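Local coordinates for protein exotoxin 6 (Staphylococcus aureus subsp. aureus Mu50, PDB 4ZYS) that is a staphylococcal superantigen-like exotoxin, probably secreted to interfere with host immune defences, with an OB-fold domain joined to a beta-grasp domain, at residues Arg136-Ala141 with His167-Ser172. Residues are numbered along the deposited sequence; the frame is centred on the assembly and turned at random.
Sequences RLRERA and HTIDLS
R138 reaches out from the helix and lays its side chain along L171, the two running past each other in opposite directions, and the pair illustrates how a buried arginine can pack its aliphatic stem against a leucine while its charged end meets backbone carbonyls and a carboxylate. Its chain is extended from CG to NE, with CG anti to the carbonyl carbon (chi1 -69°), which carries the guanidinium across to the end of the strand. On the way, R138 CG passes 3.8 Å from L171 CD2, and the same methyl then sits over one face of the guanidinium, displaced toward its rim and 3.7 Å above the plane. I169 comes in obliquely: its CG2 branch, anti to the backbone N, stops 3.3 Å from R138 NH2. R138 NH2 is also 3.2 Å from D170 O, while R138 NH1 lies as close to L171 O but at a poor angle for a hydrogen bond. The firm polar grip comes from neighbouring residues: NE forms a salt bridge with D134, one helical turn back, and NH1 hydrogen-bonds the backbone oxygen of Q173 and the hydroxyl of Y148. The D134 carboxylate would be expected to balance the buried positive charge. At the end of the strand, D170 OD1 accepts both S172 N, at 3.1 Å, and S172 OG, at 2.9 Å, from the same face of its carboxylate; the backbone bond makes this an Asx turn as the chain leaves the sheet. The whole arrangement joins helix 130-145 to edge strand 166-170, the helix-on-sheet packing of the beta-grasp fold in the C-terminal domain of superantigen-like toxins.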
loop_
_atom_site.group_PDB
_atom_site.type_symbol
_atom_site.label_atom_id
_atom_site.label_comp_id
_atom_site.label_asym_id
_atom_site.label_seq_id
_atom_site.Cartn_x
_atom_site.Cartn_y
_atom_site.Cartn_z
ATOM N N ARG A 136 3.574 4.414 1.353
ATOM C CA ARG A 136 4.897 5.010 1.142
ATOM C C ARG A 136 4.811 6.412 0.517
ATOM O O ARG A 136 5.630 7.276 0.848
ATOM C CB ARG A 136 5.790 4.093 0.290
ATOM C CG ARG A 136 6.139 2.758 0.960
ATOM C CD ARG A 136 7.029 2.964 2.192
ATOM N NE ARG A 136 7.515 1.699 2.734
ATOM C CZ ARG A 136 7.958 1.541 3.973
ATOM N NH1 ARG A 136 7.931 2.555 4.831
ATOM N NH2 ARG A 136 8.402 0.369 4.373
ATOM N N LEU A 137 3.825 6.658 -0.347
ATOM C CA LEU A 137 3.712 7.987 -0.944
ATOM C C LEU A 137 3.132 8.990 0.087
ATOM O O LEU A 137 3.604 10.121 0.183
ATOM C CB LEU A 137 2.891 7.947 -2.239
ATOM C CG LEU A 137 3.578 7.209 -3.426
ATOM C CD1 LEU A 137 2.567 6.828 -4.490
ATOM C CD2 LEU A 137 4.731 7.997 -3.997
ATOM N N ARG A 138 2.173 8.544 0.895
ATOM C CA ARG A 138 1.586 9.369 1.947
ATOM C C ARG A 138 2.641 9.642 3.030
ATOM O O ARG A 138 2.686 10.757 3.508
ATOM C CB ARG A 138 0.309 8.709 2.526
ATOM C CG ARG A 138 -0.865 8.690 1.518
ATOM C CD ARG A 138 -2.193 8.577 2.215
ATOM N NE ARG A 138 -3.203 7.935 1.366
ATOM C CZ ARG A 138 -4.517 8.122 1.474
ATOM N NH1 ARG A 138 -5.003 8.969 2.369
ATOM N NH2 ARG A 138 -5.354 7.460 0.689
ATOM N N GLU A 139 3.530 8.677 3.334
ATOM C CA GLU A 139 4.643 8.800 4.300
ATOM C C GLU A 139 5.609 9.928 3.908
ATOM O O GLU A 139 5.984 10.730 4.758
ATOM C CB GLU A 139 5.410 7.466 4.392
ATOM C CG GLU A 139 6.566 7.452 5.382
ATOM C CD GLU A 139 7.246 6.105 5.497
ATOM O OE1 GLU A 139 7.465 5.456 4.447
ATOM O OE2 GLU A 139 7.562 5.699 6.639
ATOM N N ARG A 140 5.986 9.982 2.626
ATOM C CA ARG A 140 6.861 10.990 2.022
ATOM C C ARG A 140 6.175 12.379 2.097
ATOM O O ARG A 140 6.800 13.333 2.546
ATOM C CB ARG A 140 7.147 10.553 0.570
ATOM C CG ARG A 140 8.070 11.425 -0.272
ATOM C CD ARG A 140 9.548 11.166 -0.094
ATOM N NE ARG A 140 9.983 9.778 -0.317
ATOM C CZ ARG A 140 10.581 9.339 -1.418
ATOM N NH1 ARG A 140 10.771 10.151 -2.449
ATOM N NH2 ARG A 140 11.002 8.087 -1.492
ATOM N N ALA A 141 4.879 12.477 1.713
ATOM C CA ALA A 141 4.084 13.710 1.772
ATOM C C ALA A 141 3.930 14.230 3.223
ATOM O O ALA A 141 3.936 15.440 3.433
ATOM C CB ALA A 141 2.716 13.468 1.165
ATOM N N HIS A 167 -4.004 5.170 -11.887
ATOM C CA HIS A 167 -4.568 4.761 -10.612
ATOM C C HIS A 167 -4.621 6.014 -9.761
ATOM O O HIS A 167 -3.586 6.636 -9.567
ATOM C CB HIS A 167 -3.732 3.640 -9.943
ATOM C CG HIS A 167 -3.593 2.442 -10.816
ATOM N ND1 HIS A 167 -4.599 1.504 -10.912
ATOM C CD2 HIS A 167 -2.598 2.108 -11.665
ATOM C CE1 HIS A 167 -4.181 0.627 -11.802
ATOM N NE2 HIS A 167 -2.984 0.954 -12.285
ATOM N N THR A 168 -5.819 6.441 -9.330
ATOM C CA THR A 168 -5.942 7.650 -8.507
ATOM C C THR A 168 -6.374 7.279 -7.089
ATOM O O THR A 168 -7.204 6.398 -6.905
ATOM C CB THR A 168 -6.876 8.696 -9.108
ATOM O OG1 THR A 168 -8.194 8.166 -9.095
ATOM C CG2 THR A 168 -6.478 9.103 -10.509
ATOM N N ILE A 169 -5.768 7.944 -6.096
ATOM C CA ILE A 169 -6.029 7.740 -4.678
ATOM C C ILE A 169 -6.322 9.082 -4.020
ATOM O O ILE A 169 -5.443 9.945 -3.995
ATOM C CB ILE A 169 -4.867 6.997 -3.953
ATOM C CG1 ILE A 169 -4.467 5.674 -4.704
ATOM C CG2 ILE A 169 -5.251 6.751 -2.496
ATOM C CD1 ILE A 169 -3.210 4.889 -4.153
ATOM N N ASP A 170 -7.545 9.237 -3.466
ATOM C CA ASP A 170 -7.997 10.445 -2.776
ATOM C C ASP A 170 -7.292 10.544 -1.412
ATOM O O ASP A 170 -7.306 9.605 -0.622
ATOM C CB ASP A 170 -9.532 10.409 -2.656
ATOM C CG ASP A 170 -10.223 11.564 -1.958
ATOM O OD1 ASP A 170 -9.523 12.521 -1.537
ATOM O OD2 ASP A 170 -11.456 11.496 -1.794
ATOM N N LEU A 171 -6.604 11.661 -1.186
ATOM C CA LEU A 171 -5.800 11.862 0.020
ATOM C C LEU A 171 -6.615 12.170 1.262
ATOM O O LEU A 171 -6.103 12.008 2.382
ATOM C CB LEU A 171 -4.767 12.979 -0.214
ATOM C CG LEU A 171 -3.530 12.561 -1.045
ATOM C CD1 LEU A 171 -2.526 13.730 -1.188
ATOM C CD2 LEU A 171 -2.823 11.353 -0.421
ATOM N N SER A 172 -7.873 12.606 1.086
ATOM C CA SER A 172 -8.746 12.975 2.206
ATOM C C SER A 172 -9.389 11.747 2.866
ATOM O O SER A 172 -10.050 11.889 3.898
ATOM C CB SER A 172 -9.815 13.978 1.756
ATOM O OG SER A 172 -10.784 13.384 0.916
#